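Local coordinates for protein proline dehydrogenase (Bradyrhizobium japonicum USDA 110, PDB 3HAZ) that probably oxidizes proline to glutamate in two steps, through an FAD-dependent proline dehydrogenase and an NAD-dependent aldehyde dehydrogenase joined in one chain, at residues G668-A673 with V680-A685; E694-L699 with L709-G714. All blocks are in the same frame, centred on the assembly; numbering follows the deposited sequence.

Interaction 1. Residues G668-A673 with V680-A685. With NAD (nicotinamide-adenine-dinucleotide), chain D.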
ATOM      1  N   GLY A 668       1.744  13.547 -38.718  1.00 22.40           N
ATOM      2  CA  GLY A 668       1.934  14.059 -37.375  1.00 22.96           C
ATOM      3  C   GLY A 668       1.058  15.279 -37.136  1.00 24.61           C
ATOM      4  O   GLY A 668       0.274  15.320 -36.188  1.00 20.24           O
ATOM      5  N   GLN A 669       1.186  16.273 -38.010  1.00 22.04           N
ATOM      6  CA  GLN A 669       0.428  17.511 -37.879  1.00 22.07           C
ATOM      7  C   GLN A 669      -1.070  17.258 -37.999  1.00 22.50           C
ATOM      8  O   GLN A 669      -1.861  17.812 -37.245  1.00 19.13           O
ATOM      9  CB  GLN A 669       0.874  18.520 -38.939  1.00 24.43           C
ATOM     10  CG  GLN A 669       2.346  18.885 -38.839  1.00 20.64           C
ATOM     11  CD  GLN A 669       2.719  20.055 -39.715  1.00 25.21           C
ATOM     12  OE1 GLN A 669       3.435  20.953 -39.283  1.00 29.60           O
ATOM     13  NE2 GLN A 669       2.231  20.057 -40.954  1.00 26.65           N
ATOM     14  N   VAL A 670      -1.451  16.415 -38.953  1.00 22.35           N
ATOM     15  CA  VAL A 670      -2.862  16.168 -39.229  1.00 23.50           C
ATOM     16  C   VAL A 670      -3.567  15.428 -38.090  1.00 27.01           C
ATOM     17  O   VAL A 670      -4.623  15.862 -37.626  1.00 26.50           O
ATOM     18  CB  VAL A 670      -3.051  15.424 -40.560  1.00 25.14           C
ATOM     19  CG1 VAL A 670      -4.491  14.931 -40.697  1.00 25.10           C
ATOM     20  CG2 VAL A 670      -2.689  16.342 -41.727  1.00 20.43           C
ATOM     21  N   THR A 671      -2.966  14.332 -37.627  1.00 25.74           N
ATOM     22  CA  THR A 671      -3.550  13.530 -36.556  1.00 23.95           C
ATOM     23  C   THR A 671      -3.563  14.272 -35.220  1.00 22.65           C
ATOM     24  O   THR A 671      -4.442  14.050 -34.398  1.00 21.72           O
ATOM     25  CB  THR A 671      -2.836  12.170 -36.381  1.00 26.55           C
ATOM     26  OG1 THR A 671      -1.449  12.383 -36.079  1.00 26.57           O
ATOM     27  CG2 THR A 671      -2.966  11.320 -37.644  1.00 20.59           C
ATOM     28  N   ALA A 672      -2.594  15.153 -35.002  1.00 23.24           N
ATOM     29  CA  ALA A 672      -2.603  15.969 -33.791  1.00 23.21           C
ATOM     30  C   ALA A 672      -3.842  16.860 -33.766  1.00 20.35           C
ATOM     31  O   ALA A 672      -4.576  16.878 -32.781  1.00 19.81           O
ATOM     32  CB  ALA A 672      -1.353  16.810 -33.704  1.00 21.82           C
ATOM     33  N   ALA A 673      -4.053  17.602 -34.852  1.00 24.36           N
ATOM     34  CA  ALA A 673      -5.205  18.497 -34.987  1.00 19.30           C
ATOM     35  C   ALA A 673      -6.513  17.724 -34.850  1.00 22.17           C
ATOM     36  O   ALA A 673      -7.407  18.121 -34.098  1.00 23.29           O
ATOM     37  CB  ALA A 673      -5.151  19.225 -36.333  1.00 20.74           C
ATOM     38  N   VAL A 680      -9.781  19.285 -40.335  1.00 22.11           N
ATOM     39  CA  VAL A 680      -8.537  19.697 -40.963  1.00 24.70           C
ATOM     40  C   VAL A 680      -8.633  19.836 -42.481  1.00 28.26           C
ATOM     41  O   VAL A 680      -9.232  19.000 -43.163  1.00 28.03           O
ATOM     42  CB  VAL A 680      -7.397  18.710 -40.620  1.00 30.36           C
ATOM     43  CG1 VAL A 680      -6.085  19.171 -41.230  1.00 20.64           C
ATOM     44  CG2 VAL A 680      -7.265  18.562 -39.111  1.00 32.62           C
ATOM     45  N   VAL A 681      -8.054  20.916 -42.995  1.00 25.08           N
ATOM     46  CA  VAL A 681      -7.750  21.022 -44.414  1.00 28.20           C
ATOM     47  C   VAL A 681      -6.232  20.977 -44.552  1.00 29.53           C
ATOM     48  O   VAL A 681      -5.524  21.837 -44.021  1.00 29.07           O
ATOM     49  CB  VAL A 681      -8.317  22.313 -45.042  1.00 30.82           C
ATOM     50  CG1 VAL A 681      -7.872  22.433 -46.496  1.00 34.56           C
ATOM     51  CG2 VAL A 681      -9.845  22.326 -44.948  1.00 28.57           C
ATOM     52  N   ALA A 682      -5.737  19.958 -45.245  1.00 28.03           N
ATOM     53  CA  ALA A 682      -4.300  19.725 -45.358  1.00 29.94           C
ATOM     54  C   ALA A 682      -3.796  20.014 -46.766  1.00 33.60           C
ATOM     55  O   ALA A 682      -4.367  19.533 -47.747  1.00 35.23           O
ATOM     56  CB  ALA A 682      -3.974  18.284 -44.975  1.00 24.26           C
ATOM     57  N   LYS A 683      -2.729  20.803 -46.864  1.00 31.37           N
ATOM     58  CA  LYS A 683      -2.073  21.028 -48.150  1.00 35.14           C
ATOM     59  C   LYS A 683      -0.630  20.549 -48.095  1.00 33.06           C
ATOM     60  O   LYS A 683       0.196  21.125 -47.383  1.00 28.42           O
ATOM     61  CB  LYS A 683      -2.115  22.501 -48.568  1.00 36.96           C
ATOM     62  CG  LYS A 683      -1.727  22.711 -50.034  1.00 44.16           C
ATOM     63  CD  LYS A 683      -0.990  24.016 -50.257  1.00 42.43           C
ATOM     64  CE  LYS A 683       0.477  23.900 -49.887  1.00 41.89           C
ATOM     65  NZ  LYS A 683       1.321  23.356 -50.995  1.00 42.74           N
ATOM     66  N   PRO A 684      -0.326  19.484 -48.847  1.00 33.17           N
ATOM     67  CA  PRO A 684       1.022  18.911 -48.851  1.00 32.19           C
ATOM     68  C   PRO A 684       1.943  19.716 -49.750  1.00 33.73           C
ATOM     69  O   PRO A 684       1.472  20.513 -50.562  1.00 33.12           O
ATOM     70  CB  PRO A 684       0.802  17.527 -49.455  1.00 30.55           C
ATOM     71  CG  PRO A 684      -0.376  17.708 -50.379  1.00 30.11           C
ATOM     72  CD  PRO A 684      -1.242  18.782 -49.765  1.00 31.99           C
ATOM     73  N   ALA A 685       3.245  19.507 -49.601  1.00 31.54           N
ATOM     74  CA  ALA A 685       4.220  20.111 -50.493  1.00 32.28           C
ATOM     75  C   ALA A 685       3.918  19.717 -51.933  1.00 38.12           C
ATOM     76  O   ALA A 685       3.517  18.584 -52.212  1.00 37.31           O
ATOM     77  CB  ALA A 685       5.624  19.679 -50.109  1.00 30.77           C
TER
HETATM   78  PA  NAD D2003       8.727  25.763 -47.784  0.55 28.07           P
HETATM   79  O1A NAD D2003       8.685  27.122 -46.865  0.55 22.47           O
HETATM   80  O2A NAD D2003       9.407  26.046 -49.058  0.55 33.15           O
HETATM   81  O5B NAD D2003       7.148  25.302 -48.065  0.55 37.48           O
HETATM   82  C5B NAD D2003       6.605  24.215 -47.327  0.55 36.36           C
HETATM   83  C4B NAD D2003       5.071  24.194 -47.407  0.55 35.10           C
HETATM   84  O4B NAD D2003       4.417  25.516 -47.305  0.55 35.05           O
HETATM   85  C3B NAD D2003       4.473  23.637 -48.763  0.55 23.68           C
HETATM   86  O3B NAD D2003       3.476  22.661 -48.737  0.55 29.06           O
HETATM   87  C2B NAD D2003       4.276  24.927 -49.554  0.55 31.06           C
HETATM   88  O2B NAD D2003       3.680  24.886 -50.831  0.55 31.57           O
HETATM   89  C1B NAD D2003       3.704  25.783 -48.510  0.55 34.41           C
HETATM   90  N9A NAD D2003       3.816  27.207 -48.858  0.55 37.28           N
HETATM   91  C8A NAD D2003       4.739  27.791 -49.665  0.55 37.20           C
HETATM   92  N7A NAD D2003       4.463  29.190 -49.704  0.55 37.31           N
HETATM   93  C5A NAD D2003       3.335  29.435 -48.887  0.55 39.31           C
HETATM   94  C6A NAD D2003       2.649  30.602 -48.572  0.55 36.32           C
HETATM   95  N6A NAD D2003       3.088  31.870 -49.132  0.55 33.86           N
HETATM   96  N1A NAD D2003       1.575  30.558 -47.743  0.55 37.26           N
HETATM   97  C2A NAD D2003       1.161  29.348 -47.211  0.55 37.56           C
HETATM   98  N3A NAD D2003       1.835  28.198 -47.520  0.55 37.47           N
HETATM   99  C4A NAD D2003       2.926  28.243 -48.361  0.55 36.06           C
HETATM  100  O3  NAD D2003       9.479  24.512 -46.955  0.55 43.06           O
HETATM  101  PN  NAD D2003      10.003  23.163 -47.794  0.55 40.60           P
HETATM  102  O1N NAD D2003      10.922  23.654 -49.094  0.55 53.52           O
HETATM  103  O2N NAD D2003       8.851  22.383 -48.252  0.55 31.14           O
HETATM  104  O5D NAD D2003      10.942  22.207 -46.800  0.55 40.85           O
HETATM  105  C5D NAD D2003      12.234  22.651 -46.411  0.55 39.49           C
HETATM  106  C4D NAD D2003      12.210  23.506 -45.126  0.55 37.60           C
HETATM  107  O4D NAD D2003      11.280  23.061 -44.046  0.55 30.05           O
HETATM  108  C3D NAD D2003      13.559  23.845 -44.358  0.55 19.55           C
HETATM  109  O3D NAD D2003      13.924  25.191 -44.166  0.55 15.19           O
HETATM  110  C2D NAD D2003      13.403  22.930 -43.124  0.55 29.69           C
HETATM  111  O2D NAD D2003      14.369  22.917 -42.092  0.55 32.90           O
HETATM  112  C1D NAD D2003      11.972  23.102 -42.815  0.55 26.77           C
HETATM  113  N1N NAD D2003      11.541  21.968 -41.987  0.55 26.34           N
HETATM  114  C2N NAD D2003      11.563  22.093 -40.585  0.55 22.54           C
HETATM  115  C3N NAD D2003      11.153  20.965 -39.755  0.55 24.47           C
HETATM  116  C7N NAD D2003      11.167  21.106 -38.222  0.55 17.17           C
HETATM  117  O7N NAD D2003      10.643  20.282 -37.562  0.55 20.78           O
HETATM  118  N7N NAD D2003      11.694  22.307 -37.607  0.55 18.34           N
HETATM  119  C4N NAD D2003      10.723  19.694 -40.389  0.55 34.79           C
HETATM  120  C5N NAD D2003      10.699  19.573 -41.781  0.55 31.67           C
HETATM  121  C6N NAD D2003      11.111  20.716 -42.626  0.55 26.83           C
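The carbonyl of Val670 and a methyl of Val680 meet where helix 664-675 lies over strand 679-683: Val670 O is 4.1 Å from Val680 CG2. Another flat group, the Pro684 carbonyl, receives Lys683 NZ above its plane, 38° out of it, with a C=O...N angle of 139°. Helix and strand belong to a beta-alpha-beta unit of the Rossmann-type NAD-binding fold of the aldehyde dehydrogenase half; the axes of the segments 668-673 and 680-683 run antiparallel and come within 9.3 Å of each other. Small and beta-branched aliphatic residues suit this buried interface, since short side chains let a helix settle close to a sheet. Val680 holds CG1 anti to its backbone N (chi1 -178°), which leaves CG2 beside that N and directs it at the helix, where it meets Ala673 CB at 3.6 Å. Val670 CG2 reaches the next residue on this face of the strand, touching Ala682 CB at 4.0 Å. Leu699 and Leu709 also pack on Val670, continuing the apolar layer.

At the C-terminal end of the strand the chemistry turns polar. The chain of Lys683 bends at chi2, chi3 and chi4, bringing its ammonium back to Pro684 O while it also grips the adenosine ribose of NAD. NZ donates to NAD O2B at 2.8 Å and weakly to O3B; Gly714 O is a further partner. A long cationic side chain can serve ribose hydroxyls and backbone carbonyls together. A methionine in its place would probably leave O2B without this donor and the carbonyls of Pro684 and Gly714 without their shared cation. The ribose is also closely approached by the backbone: Ala685 CA lies 3.2 Å from NAD O3B.

Interaction 2. Residues E694-L699 with L709-G714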
ATOM      1  N   GLU A 694      -2.522   9.275 -50.388  1.00 29.12           N
ATOM      2  CA  GLU A 694      -2.601   7.912 -49.872  1.00 36.20           C
ATOM      3  C   GLU A 694      -2.829   7.918 -48.358  1.00 35.03           C
ATOM      4  O   GLU A 694      -3.630   7.145 -47.837  1.00 34.11           O
ATOM      5  CB  GLU A 694      -1.328   7.130 -50.204  1.00 36.76           C
ATOM      6  CG  GLU A 694      -1.151   6.814 -51.684  1.00 55.40           C
ATOM      7  CD  GLU A 694      -1.918   5.578 -52.123  1.00 65.91           C
ATOM      8  OE1 GLU A 694      -2.829   5.141 -51.389  1.00 64.04           O
ATOM      9  OE2 GLU A 694      -1.606   5.040 -53.207  1.00 75.17           O
ATOM     10  N   ALA A 695      -2.119   8.797 -47.661  1.00 27.84           N
ATOM     11  CA  ALA A 695      -2.244   8.908 -46.214  1.00 29.76           C
ATOM     12  C   ALA A 695      -3.662   9.309 -45.808  1.00 32.93           C
ATOM     13  O   ALA A 695      -4.267   8.699 -44.924  1.00 34.13           O
ATOM     14  CB  ALA A 695      -1.228   9.906 -45.671  1.00 22.16           C
ATOM     15  N   VAL A 696      -4.188  10.342 -46.456  1.00 35.64           N
ATOM     16  CA  VAL A 696      -5.541  10.808 -46.176  1.00 34.73           C
ATOM     17  C   VAL A 696      -6.569   9.696 -46.396  1.00 35.33           C
ATOM     18  O   VAL A 696      -7.441   9.477 -45.556  1.00 31.27           O
ATOM     19  CB  VAL A 696      -5.901  12.046 -47.028  1.00 33.86           C
ATOM     20  CG1 VAL A 696      -7.397  12.336 -46.956  1.00 30.50           C
ATOM     21  CG2 VAL A 696      -5.094  13.254 -46.565  1.00 29.27           C
ATOM     22  N   ALA A 697      -6.465   8.992 -47.519  1.00 34.32           N
ATOM     23  CA  ALA A 697      -7.391   7.897 -47.790  1.00 39.63           C
ATOM     24  C   ALA A 697      -7.264   6.833 -46.704  1.00 37.68           C
ATOM     25  O   ALA A 697      -8.250   6.213 -46.299  1.00 35.58           O
ATOM     26  CB  ALA A 697      -7.141   7.297 -49.178  1.00 37.78           C
ATOM     27  N   LEU A 698      -6.044   6.637 -46.217  1.00 29.94           N
ATOM     28  CA  LEU A 698      -5.810   5.668 -45.157  1.00 29.02           C
ATOM     29  C   LEU A 698      -6.462   6.121 -43.852  1.00 26.47           C
ATOM     30  O   LEU A 698      -7.041   5.311 -43.128  1.00 33.90           O
ATOM     31  CB  LEU A 698      -4.305   5.425 -44.964  1.00 34.10           C
ATOM     32  CG  LEU A 698      -3.885   4.371 -43.935  1.00 30.59           C
ATOM     33  CD1 LEU A 698      -2.505   3.805 -44.260  1.00 32.85           C
ATOM     34  CD2 LEU A 698      -3.919   4.942 -42.522  1.00 35.40           C
ATOM     35  N   LEU A 699      -6.365   7.413 -43.551  1.00 22.93           N
ATOM     36  CA  LEU A 699      -6.981   7.952 -42.344  1.00 22.26           C
ATOM     37  C   LEU A 699      -8.498   7.811 -42.395  1.00 28.25           C
ATOM     38  O   LEU A 699      -9.124   7.453 -41.398  1.00 29.91           O
ATOM     39  CB  LEU A 699      -6.605   9.418 -42.142  1.00 28.10           C
ATOM     40  CG  LEU A 699      -5.222   9.703 -41.546  1.00 26.31           C
ATOM     41  CD1 LEU A 699      -4.989  11.198 -41.506  1.00 24.90           C
ATOM     42  CD2 LEU A 699      -5.107   9.109 -40.151  1.00 23.73           C
ATOM     43  N   LEU A 709     -11.763  15.796 -42.637  1.00 31.04           N
ATOM     44  CA  LEU A 709     -10.430  15.858 -43.235  1.00 31.87           C
ATOM     45  C   LEU A 709     -10.463  16.009 -44.754  1.00 31.51           C
ATOM     46  O   LEU A 709     -10.962  15.130 -45.455  1.00 32.11           O
ATOM     47  CB  LEU A 709      -9.629  14.603 -42.865  1.00 27.23           C
ATOM     48  CG  LEU A 709      -8.247  14.445 -43.511  1.00 33.37           C
ATOM     49  CD1 LEU A 709      -7.303  15.559 -43.065  1.00 29.53           C
ATOM     50  CD2 LEU A 709      -7.654  13.077 -43.187  1.00 27.83           C
ATOM     51  N   TYR A 710      -9.913  17.114 -45.254  1.00 31.95           N
ATOM     52  CA  TYR A 710      -9.852  17.362 -46.692  1.00 32.50           C
ATOM     53  C   TYR A 710      -8.432  17.633 -47.174  1.00 38.22           C
ATOM     54  O   TYR A 710      -7.675  18.361 -46.533  1.00 40.28           O
ATOM     55  CB  TYR A 710     -10.765  18.532 -47.084  1.00 29.55           C
ATOM     56  CG  TYR A 710     -12.228  18.251 -46.833  1.00 37.50           C
ATOM     57  CD1 TYR A 710     -12.763  18.365 -45.559  1.00 39.47           C
ATOM     58  CD2 TYR A 710     -13.069  17.860 -47.866  1.00 38.33           C
ATOM     59  CE1 TYR A 710     -14.099  18.107 -45.320  1.00 37.97           C
ATOM     60  CE2 TYR A 710     -14.415  17.593 -47.634  1.00 40.78           C
ATOM     61  CZ  TYR A 710     -14.918  17.719 -46.356  1.00 41.59           C
ATOM     62  OH  TYR A 710     -16.247  17.456 -46.104  1.00 47.78           O
ATOM     63  N   LEU A 711      -8.083  17.047 -48.313  1.00 38.05           N
ATOM     64  CA  LEU A 711      -6.795  17.309 -48.939  1.00 40.17           C
ATOM     65  C   LEU A 711      -6.953  18.324 -50.066  1.00 39.57           C
ATOM     66  O   LEU A 711      -7.774  18.141 -50.962  1.00 37.45           O
ATOM     67  CB  LEU A 711      -6.197  16.024 -49.502  1.00 33.51           C
ATOM     68  CG  LEU A 711      -4.746  16.158 -49.960  1.00 41.23           C
ATOM     69  CD1 LEU A 711      -3.821  16.157 -48.746  1.00 34.40           C
ATOM     70  CD2 LEU A 711      -4.379  15.039 -50.923  1.00 42.73           C
ATOM     71  N   VAL A 712      -6.165  19.392 -50.009  1.00 35.45           N
ATOM     72  CA  VAL A 712      -6.110  20.368 -51.089  1.00 37.83           C
ATOM     73  C   VAL A 712      -4.674  20.475 -51.585  1.00 37.60           C
ATOM     74  O   VAL A 712      -3.778  20.829 -50.822  1.00 31.13           O
ATOM     75  CB  VAL A 712      -6.579  21.752 -50.618  1.00 48.30           C
ATOM     76  CG1 VAL A 712      -6.320  22.791 -51.692  1.00 52.61           C
ATOM     77  CG2 VAL A 712      -8.056  21.715 -50.249  1.00 51.14           C
ATOM     78  N   THR A 713      -4.453  20.159 -52.856  1.00 40.59           N
ATOM     79  CA  THR A 713      -3.110  20.231 -53.425  1.00 45.97           C
ATOM     80  C   THR A 713      -2.881  21.509 -54.225  1.00 47.12           C
ATOM     81  O   THR A 713      -3.826  22.136 -54.709  1.00 44.69           O
ATOM     82  CB  THR A 713      -2.800  19.023 -54.329  1.00 46.55           C
ATOM     83  OG1 THR A 713      -3.759  18.964 -55.395  1.00 49.16           O
ATOM     84  CG2 THR A 713      -2.839  17.730 -53.521  1.00 43.31           C
ATOM     85  N   GLY A 714      -1.613  21.881 -54.363  1.00 51.19           N
ATOM     86  CA  GLY A 714      -1.239  23.064 -55.110  1.00 55.04           C
ATOM     87  C   GLY A 714       0.065  23.650 -54.611  1.00 57.75           C
ATOM     88  O   GLY A 714       0.784  23.021 -53.831  1.00 55.58           O
TER
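Leu709 fills the space between Val696 and Leu699, the tight, buried end of the contact between helix 689-702 and strand 709-711. These two elements complete a beta-alpha-beta unit of the Rossmann-type NAD-binding fold; the segment 694-699 runs antiparallel to strand 709-711, at 161°, with the two segment axes 9.2 Å apart at closest. A single methyl of Leu709 does most of the work: CD2 touches Leu699 CD1 at 3.7 Å and Val696 CG1 at 3.8 Å, so it sits between residues one helical turn apart. Leu699 meets Leu709 at about a right angle, and its CB is also close, 3.9 Å from Leu709 CD2. Leucine suits this position because CG, set anti to the backbone N (chi1 175°), carries the forked end out from the sheet to the helix. Val670 and Leu667 of helix 664-675 cover this end further.

Toward Leu711 the packing thins. This leucine is partly exposed and within 694-699 it meets Val696 alone, while Pro684 touches it from the neighbouring loop. Glu694 and Ala697 point away from the strand; Ala697 is exposed, where a small residue is enough, while Glu694, partly exposed, lies against helix 589-598 at Phe592 and Leu595. The two branches of Val696 divide the strand between them: CG1, beside the carbonyl carbon, serves Leu709, whereas CG2, beside the backbone N, reaches Leu711. There CG2 lies 3.8 Å from Leu711 CD1 and 4.2 Å from Leu711 CB.

The two contacts are consecutive units of one alternating strand-helix chain, their centres 8 Å apart. Strand 641-656 leads through helix 664-675 to strand 679-683, which in turn leads through helix 689-702 to strand 709-711; interaction 1 closes before interaction 2 opens. Strand 679-683 is thus the second strand of one beta-alpha-beta unit and the first of the next. It runs parallel to strand 709-711 in the same sheet, joined by probable hydrogen bonds from Ala682 N to Tyr710 O (2.8 Å) and from Val712 N to Ala682 O (2.9 Å). Together they form part of the NAD-binding domain, and the loops following both strands converge on Lys683.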